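Local coordinates for protein leucyl-trna synthetase (Plasmodium falciparum, PDB 5FOC) that probably charges tRNA(Leu) with leucine for cytosolic protein synthesis, and is represented here by the editing domain thought to deacylate mischarged tRNA, at residues L241-I246 and S318-V323; I235-I240 and L290-E295; K12-N17 and K120-G125. The protein carries 2 engineered substitutions. All coordinates share one frame; numbering follows the deposited sequence. Where two conformers were deposited one is given.

Contact 1: L241-I246 and S318-V323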
# COMPACT_ATOMS: atom_id res chain seq x y z
N LEU A 241 6.20 -3.19 6.26
CA LEU A 241 7.62 -3.34 6.28
C LEU A 241 8.32 -2.28 5.42
O LEU A 241 7.70 -1.81 4.49
CB LEU A 241 8.03 -4.71 5.76
CG LEU A 241 7.58 -5.99 6.46
CD1 LEU A 241 8.16 -7.19 5.74
CD2 LEU A 241 8.06 -5.97 7.89
N PRO A 242 9.55 -1.94 5.74
CA PRO A 242 10.26 -0.90 4.98
C PRO A 242 10.94 -1.42 3.71
O PRO A 242 11.62 -2.41 3.73
CB PRO A 242 11.29 -0.40 5.97
CG PRO A 242 11.64 -1.62 6.76
CD PRO A 242 10.33 -2.35 6.93
N MET A 243 10.73 -0.67 2.61
CA MET A 243 11.39 -0.97 1.33
C MET A 243 11.89 0.36 0.80
O MET A 243 11.09 1.19 0.35
CB MET A 243 10.43 -1.66 0.40
CG MET A 243 10.99 -1.95 -1.01
SD MET A 243 9.76 -2.67 -2.14
CE MET A 243 10.26 -4.37 -2.26
N THR A 244 13.20 0.59 0.92
CA THR A 244 13.81 1.89 0.55
C THR A 244 13.89 2.12 -0.93
O THR A 244 14.19 3.24 -1.33
CB THR A 244 15.22 2.06 1.14
OG1 THR A 244 16.10 1.02 0.65
CG2 THR A 244 15.12 2.04 2.64
N THR A 245 13.64 1.09 -1.74
CA THR A 245 13.76 1.19 -3.23
C THR A 245 12.46 1.66 -3.85
O THR A 245 12.41 1.92 -5.04
CB THR A 245 14.09 -0.17 -3.84
OG1 THR A 245 13.18 -1.15 -3.27
CG2 THR A 245 15.49 -0.56 -3.52
N ILE A 246 11.38 1.76 -3.08
CA ILE A 246 10.12 2.34 -3.58
C ILE A 246 10.38 3.77 -4.11
O ILE A 246 10.90 4.61 -3.40
CB ILE A 246 9.02 2.35 -2.49
CG1 ILE A 246 8.57 0.93 -2.31
CG2 ILE A 246 7.87 3.27 -2.88
CD1 ILE A 246 7.71 0.77 -1.07
N SER A 318 21.72 -10.32 -4.95
CA SER A 318 22.51 -10.15 -3.73
C SER A 318 21.80 -9.46 -2.60
O SER A 318 22.17 -9.68 -1.46
CB SER A 318 23.81 -9.43 -4.06
OG SER A 318 24.53 -10.26 -4.94
N SER A 319 20.80 -8.64 -2.93
CA SER A 319 20.03 -7.86 -1.99
C SER A 319 18.85 -7.24 -2.74
O SER A 319 18.77 -7.30 -3.99
CB SER A 319 20.86 -6.73 -1.38
OG SER A 319 21.03 -5.68 -2.35
N TYR A 320 17.94 -6.60 -2.00
CA TYR A 320 16.78 -5.98 -2.62
C TYR A 320 17.16 -4.68 -3.31
O TYR A 320 16.35 -4.10 -4.01
CB TYR A 320 15.59 -5.80 -1.66
CG TYR A 320 15.60 -4.58 -0.76
CD1 TYR A 320 16.14 -4.62 0.54
CD2 TYR A 320 14.93 -3.43 -1.14
CE1 TYR A 320 16.12 -3.49 1.35
CE2 TYR A 320 14.89 -2.32 -0.35
CZ TYR A 320 15.47 -2.35 0.92
OH TYR A 320 15.40 -1.21 1.69
N LYS A 321 18.39 -4.22 -3.08
CA LYS A 321 18.94 -3.06 -3.77
C LYS A 321 19.94 -3.39 -4.88
O LYS A 321 20.55 -2.48 -5.45
CB LYS A 321 19.60 -2.15 -2.73
CG LYS A 321 18.60 -1.60 -1.71
CD LYS A 321 19.26 -1.09 -0.44
CE LYS A 321 19.63 -2.24 0.47
NZ LYS A 321 20.18 -1.72 1.75
N ASP A 322 20.05 -4.66 -5.24
CA ASP A 322 20.85 -5.12 -6.40
C ASP A 322 20.39 -4.40 -7.68
O ASP A 322 19.21 -4.39 -8.01
CB ASP A 322 20.68 -6.65 -6.52
CG ASP A 322 21.71 -7.31 -7.41
OD1 ASP A 322 22.01 -6.77 -8.51
OD2 ASP A 322 22.20 -8.41 -7.03
N VAL A 323 21.34 -3.79 -8.40
CA VAL A 323 21.03 -3.09 -9.66
C VAL A 323 20.40 -3.96 -10.73
O VAL A 323 19.74 -3.45 -11.65
CB VAL A 323 22.28 -2.40 -10.27
CG1 VAL A 323 22.81 -1.33 -9.33
CG2 VAL A 323 23.35 -3.40 -10.70
O HOH W 1 14.62 -1.85 4.11
O HOH W 2 13.56 -3.58 -4.59

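Contact 2: I235-I240 and L290-E295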
# COMPACT_ATOMS: atom_id res chain seq x y z
N ILE A 235 -4.28 -14.37 4.18
CA ILE A 235 -4.04 -13.97 5.60
C ILE A 235 -4.33 -12.51 5.83
O ILE A 235 -4.31 -11.67 4.87
CB ILE A 235 -2.60 -14.31 6.07
CG1 ILE A 235 -1.52 -13.51 5.33
CG2 ILE A 235 -2.36 -15.79 5.94
CD1 ILE A 235 -0.10 -13.86 5.70
N LYS A 236 -4.59 -12.15 7.07
CA LYS A 236 -5.02 -10.79 7.42
C LYS A 236 -4.05 -10.04 8.38
O LYS A 236 -4.40 -8.99 8.92
CB LYS A 236 -6.46 -10.80 7.99
CG LYS A 236 -7.51 -11.51 7.14
CD LYS A 236 -7.66 -10.91 5.71
CE LYS A 236 -8.73 -11.67 4.90
NZ LYS A 236 -8.86 -11.16 3.53
N ASN A 237 -2.84 -10.56 8.56
CA ASN A 237 -1.84 -9.90 9.38
C ASN A 237 -0.67 -9.36 8.58
O ASN A 237 0.49 -9.73 8.76
CB ASN A 237 -1.35 -10.83 10.52
CG ASN A 237 -0.64 -12.05 10.03
OD1 ASN A 237 -1.06 -12.65 9.05
ND2 ASN A 237 0.41 -12.50 10.75
N LEU A 238 -1.00 -8.44 7.67
CA LEU A 238 -0.02 -7.96 6.73
C LEU A 238 0.71 -6.77 7.29
O LEU A 238 0.28 -5.60 7.16
CB LEU A 238 -0.76 -7.57 5.44
CG LEU A 238 -1.79 -8.55 4.92
CD1 LEU A 238 -2.40 -8.03 3.58
CD2 LEU A 238 -1.18 -9.89 4.70
N TYR A 239 1.81 -7.03 7.96
CA TYR A 239 2.51 -5.98 8.66
C TYR A 239 3.12 -5.06 7.61
O TYR A 239 3.57 -5.55 6.54
CB TYR A 239 3.55 -6.54 9.60
CG TYR A 239 2.90 -7.46 10.63
CD1 TYR A 239 2.01 -6.96 11.55
CD2 TYR A 239 3.13 -8.82 10.58
CE1 TYR A 239 1.40 -7.85 12.46
CE2 TYR A 239 2.54 -9.69 11.52
CZ TYR A 239 1.65 -9.17 12.39
OH TYR A 239 1.07 -10.05 13.31
N ILE A 240 3.22 -3.80 8.00
CA ILE A 240 3.95 -2.81 7.15
C ILE A 240 5.45 -3.01 7.36
O ILE A 240 5.95 -2.90 8.49
CB ILE A 240 3.54 -1.38 7.40
CG1 ILE A 240 2.09 -1.22 7.03
CG2 ILE A 240 4.39 -0.42 6.56
CD1 ILE A 240 1.45 0.13 7.26
N LEU A 290 7.87 -11.59 11.32
CA LEU A 290 8.56 -11.73 10.03
C LEU A 290 8.37 -13.10 9.41
O LEU A 290 9.09 -13.44 8.50
CB LEU A 290 10.04 -11.45 10.19
CG LEU A 290 10.39 -10.16 10.88
CD1 LEU A 290 11.88 -10.05 10.98
CD2 LEU A 290 9.86 -8.97 10.11
N LYS A 291 7.41 -13.89 9.89
CA LYS A 291 7.28 -15.28 9.44
C LYS A 291 6.07 -15.54 8.54
O LYS A 291 5.71 -16.71 8.36
CB LYS A 291 7.28 -16.23 10.63
CG LYS A 291 8.56 -16.15 11.47
CD LYS A 291 8.47 -17.06 12.72
CE LYS A 291 9.44 -16.63 13.81
NZ LYS A 291 10.83 -16.39 13.33
N ASN A 292 5.48 -14.50 7.93
CA ASN A 292 4.23 -14.72 7.20
C ASN A 292 4.57 -15.39 5.88
O ASN A 292 5.50 -14.94 5.16
CB ASN A 292 3.49 -13.41 6.87
CG ASN A 292 2.91 -12.72 8.05
OD1 ASN A 292 2.82 -13.33 9.18
ND2 ASN A 292 2.46 -11.49 7.88
N ASN A 293 3.81 -16.42 5.55
CA ASN A 293 3.90 -17.14 4.26
C ASN A 293 3.09 -16.42 3.21
O ASN A 293 1.99 -15.93 3.51
CB ASN A 293 3.30 -18.55 4.39
CG ASN A 293 3.54 -19.42 3.15
OD1 ASN A 293 4.62 -19.96 2.96
ND2 ASN A 293 2.54 -19.51 2.29
N SER A 294 3.62 -16.38 1.98
CA SER A 294 2.93 -15.87 0.79
C SER A 294 2.50 -17.04 -0.09
O SER A 294 3.35 -17.76 -0.56
CB SER A 294 3.91 -15.03 0.06
OG SER A 294 3.35 -14.62 -1.22
N GLU A 295 1.19 -17.24 -0.26
CA GLU A 295 0.69 -18.34 -1.04
C GLU A 295 0.94 -17.97 -2.52
O GLU A 295 0.45 -16.96 -2.95
CB GLU A 295 -0.79 -18.54 -0.82
CG GLU A 295 -1.37 -19.76 -1.50
CD GLU A 295 -1.00 -21.05 -0.82
OE1 GLU A 295 -1.04 -21.11 0.45
OE2 GLU A 295 -0.65 -22.00 -1.56

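Contact 3: K12-N17 and K120-G125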
# COMPACT_ATOMS: atom_id res chain seq x y z
N LYS A 12 -7.26 -1.53 -1.76
CA LYS A 12 -7.55 -0.97 -0.42
C LYS A 12 -6.90 -1.82 0.65
O LYS A 12 -7.23 -2.97 0.77
CB LYS A 12 -9.03 -0.86 -0.20
CG LYS A 12 -9.67 0.24 -1.03
CD LYS A 12 -11.16 0.19 -0.99
CE LYS A 12 -11.87 1.24 -1.80
NZ LYS A 12 -13.31 0.99 -1.74
N ILE A 13 -5.91 -1.25 1.30
CA ILE A 13 -5.17 -1.94 2.34
C ILE A 13 -5.62 -1.32 3.68
O ILE A 13 -5.19 -0.27 4.07
CB ILE A 13 -3.63 -1.87 2.13
CG1 ILE A 13 -3.22 -2.59 0.85
CG2 ILE A 13 -2.88 -2.48 3.29
CD1 ILE A 13 -1.75 -2.45 0.50
N PHE A 14 -6.49 -2.06 4.38
CA PHE A 14 -7.12 -1.52 5.58
C PHE A 14 -6.17 -1.72 6.77
O PHE A 14 -5.42 -2.69 6.82
CB PHE A 14 -8.40 -2.33 5.87
CG PHE A 14 -9.47 -2.19 4.81
CD1 PHE A 14 -10.35 -1.12 4.83
CD2 PHE A 14 -9.57 -3.12 3.80
CE1 PHE A 14 -11.30 -0.98 3.82
CE2 PHE A 14 -10.53 -2.98 2.79
CZ PHE A 14 -11.37 -1.91 2.79
N VAL A 15 -6.20 -0.75 7.67
CA VAL A 15 -5.50 -0.86 8.96
C VAL A 15 -6.35 -1.64 9.99
O VAL A 15 -7.51 -1.34 10.17
CB VAL A 15 -5.18 0.55 9.49
CG1 VAL A 15 -4.69 0.54 10.94
CG2 VAL A 15 -4.18 1.26 8.56
N SER A 16 -5.71 -2.66 10.57
CA SER A 16 -6.33 -3.51 11.62
C SER A 16 -6.47 -2.73 12.94
O SER A 16 -7.56 -2.64 13.46
CB SER A 16 -5.51 -4.81 11.84
OG SER A 16 -5.20 -5.47 10.62
N ASN A 17 -5.39 -2.15 13.43
CA ASN A 17 -5.44 -1.42 14.72
C ASN A 17 -5.49 0.06 14.54
O ASN A 17 -4.48 0.77 14.66
CB ASN A 17 -4.30 -1.82 15.67
CG ASN A 17 -4.57 -1.43 17.16
OD1 ASN A 17 -5.18 -0.39 17.50
ND2 ASN A 17 -4.10 -2.27 18.05
N LYS A 120 -12.93 4.79 7.59
CA LYS A 120 -12.03 3.66 7.41
C LYS A 120 -10.65 4.22 7.09
O LYS A 120 -10.53 5.23 6.39
CB LYS A 120 -12.50 2.73 6.30
CG LYS A 120 -13.86 2.10 6.50
CD LYS A 120 -14.02 0.92 5.56
CE LYS A 120 -15.41 0.31 5.55
NZ LYS A 120 -15.40 -0.85 4.60
N VAL A 121 -9.61 3.60 7.62
CA VAL A 121 -8.23 4.03 7.37
C VAL A 121 -7.62 3.08 6.37
O VAL A 121 -7.50 1.90 6.63
CB VAL A 121 -7.36 4.11 8.62
CG1 VAL A 121 -5.95 4.57 8.25
CG2 VAL A 121 -7.99 4.98 9.72
N ILE A 122 -7.22 3.61 5.18
CA ILE A 122 -6.87 2.74 4.10
C ILE A 122 -5.57 3.24 3.44
O ILE A 122 -5.53 4.42 2.99
CB ILE A 122 -7.99 2.68 3.02
CG1 ILE A 122 -9.28 2.08 3.57
CG2 ILE A 122 -7.51 1.95 1.75
CD1 ILE A 122 -10.49 2.30 2.71
N PHE A 123 -4.54 2.39 3.41
CA PHE A 123 -3.34 2.59 2.57
C PHE A 123 -3.74 2.18 1.16
O PHE A 123 -4.33 1.20 0.90
CB PHE A 123 -2.15 1.76 3.08
CG PHE A 123 -1.51 2.28 4.34
CD1 PHE A 123 -2.11 2.03 5.59
CD2 PHE A 123 -0.35 2.99 4.32
CE1 PHE A 123 -1.48 2.51 6.75
CE2 PHE A 123 0.25 3.48 5.45
CZ PHE A 123 -0.31 3.22 6.69
N LEU A 124 -3.32 3.04 0.18
CA LEU A 124 -3.64 2.69 -1.21
C LEU A 124 -2.42 2.01 -1.83
O LEU A 124 -1.43 2.70 -2.14
CB LEU A 124 -4.03 3.95 -1.97
CG LEU A 124 -5.39 4.57 -1.69
CD1 LEU A 124 -5.56 5.93 -2.37
CD2 LEU A 124 -6.49 3.63 -2.11
N GLY A 125 -2.48 0.67 -1.93
CA GLY A 125 -1.40 -0.17 -2.38
C GLY A 125 -1.47 -0.16 -3.90
O GLY A 125 -2.54 -0.27 -4.41
O HOH W 3 -9.73 0.81 8.72

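Contact 1: L241-I246 and S318-V323
The ring of Tyr320 has Thr245 at its edge and, over one face, its own neighbour Lys321, whose CG stands 4.0 Å above the plane over the ring centre. At the edge, Thr245 presents its backbone N and, near the ring plane, its hydroxyl, with OG1 3.6 Å from Tyr320 CD2; the oxygen of a water lies in the ring plane there too. Met243 slides past the ring in the opposite direction, its CG coming obliquely to within 4.0 Å of Tyr320 CE2. Chi1 of 83° sets Tyr320 CG between the backbone N and the carbonyl carbon. At the tip, the side chains of Thr244 and Tyr320 cross at about a right angle, and Thr244 OG1 makes a short 2.6 Å hydrogen bond with Tyr320 OH.

The example illustrates how two type I beta turns can be joined largely through one aromatic side chain. The turn Met243–Ile246 follows the strand 238-242 of the editing domain's mixed sheet, while Ser319–Asp322 lies between helices 307-314 and 325-339. Ser319 OG, accepting from Lys321 N, adds an ST turn to the second. Helix 263-274 also packs on Tyr320 through Ala267 and Cys268, and Asp271 OD2 accepts from Tyr320 N.

Two waters extend the join. One is 2.6 Å from Tyr320 OH and donates to Pro242 O, giving the phenol oxygen a second bonded neighbour. The other, the water at the ring edge, bonds to Thr245 OG1 and donates to Tyr320 O at 2.9 Å. Thr245 CG2 meets Lys321 CG at 3.7 Å, an aliphatic touch at the more exposed margin.

Contact 2: I235-I240 and L290-E295
Asn237 and Asn292 reach toward each other tip to tip, and the polar contact rests on these two residues. Asn292 ND2 donates to the backbone carbonyl Asn237 O at 2.8 Å, and Asn237 ND2 returns a weak hydrogen bond to Asn292 OD1 at 3.0 Å. Chi1 of 64° sets Asn237 CG between the backbone N and the carbonyl carbon. The two amide planes stand 53° apart, so the two amides are not coplanar. The arrangement ties an irregular loop, 290-295, to the entry of strand 238-242 in the mixed sheet of the editing domain: a buried asparagine amide bonds the loop to the residue just before the strand.

The donor to Asn237 O lies above the carbonyl plane, 36° out of it, and the hydrogen bond is bent. The same oxygen sits 3.3 Å above one face of the Tyr239 ring, offset toward its rim. Tyr239 itself crosses the Asn292 side chain at about a right angle, with CD2 3.9 Å from Asn292 ND2.

Further out, the amide of Asn292 is held by more than the facing segment. Its ND2 also donates to Asn137 O, so two carbonyls grip this nitrogen, and Asn292 N is hydrogen-bonded to Tyr138 OH, which holds the backbone at Asn292. Leu238 and Tyr239 are in turn bonded along their backbones to Thr228 and Thr139 in the adjoining strands. On the apolar side, Ile235 CD1 rests against Asn292 CB at 3.8 Å and lies 3.7 Å from the carbonyl oxygen Asn293 O.

Contact 3: K12-N17 and K120-G125
In Phe14 and Ile122 the first torsions set Phe14 CG (chi1 -65°) and Ile122 CG1 (chi1 -64°) anti to their own carbonyl carbons. The two side chains lie side by side and point the same way. Phe14 CE1 touches Ile122 CD1 at 3.6 Å, with Lys120 CD close to the same ring atom. This is antiparallel pairing of strands 7-15 and 120-127 in the central sheet of the editing domain: Phe14 faces Ile122 as a non-hydrogen-bonded pair, and Ile13 faces Phe123 as a hydrogen-bonded one.

The latter pair is tied both ways, Ile13 N to Phe123 O at 2.9 Å and Phe123 N to Ile13 O at 2.8 Å, and Val15 N adds a bond to Val121 O. On the face of Ile13 and Phe123, Val15 CG2 comes up in the plane of the Phe123 ring, 3.5 Å from CE1 at its edge. Phe21 of helix 18-35 also packs on Val15, Val121 and Phe123, while Lys12 NZ turns elsewhere, to Asp154 and Leu367 O. Beyond the last pairing, a water bridges the strands, donating a weak bond to Val15 O and accepting from Val121 N at 3.0 Å.

From the N terminus, contact 3 comes first: strand 7-15 leads into helix 18-35, a long unmodelled span and two further helices before 120-125 returns to pair with it, closing the first large loop. Contacts 1 and 2 both open after contact 3 has closed. Residues 235-240 open contact 2 and 241-246 open contact 1; 290-295 closes the former before 318-323 closes the latter, so the two loops cross. Leu241 CD2 and Leu290 CD2 meet between them at 4.1 Å. Contact 2 also reaches contact 3, where Ile240 CD1 packs on Phe123 CZ at 3.6 Å. Contact 3 pairs two strands of the sheet, while contacts 2 and 1 tie strand 238-242 and its two ends to the loops at 290-295 and 318-323.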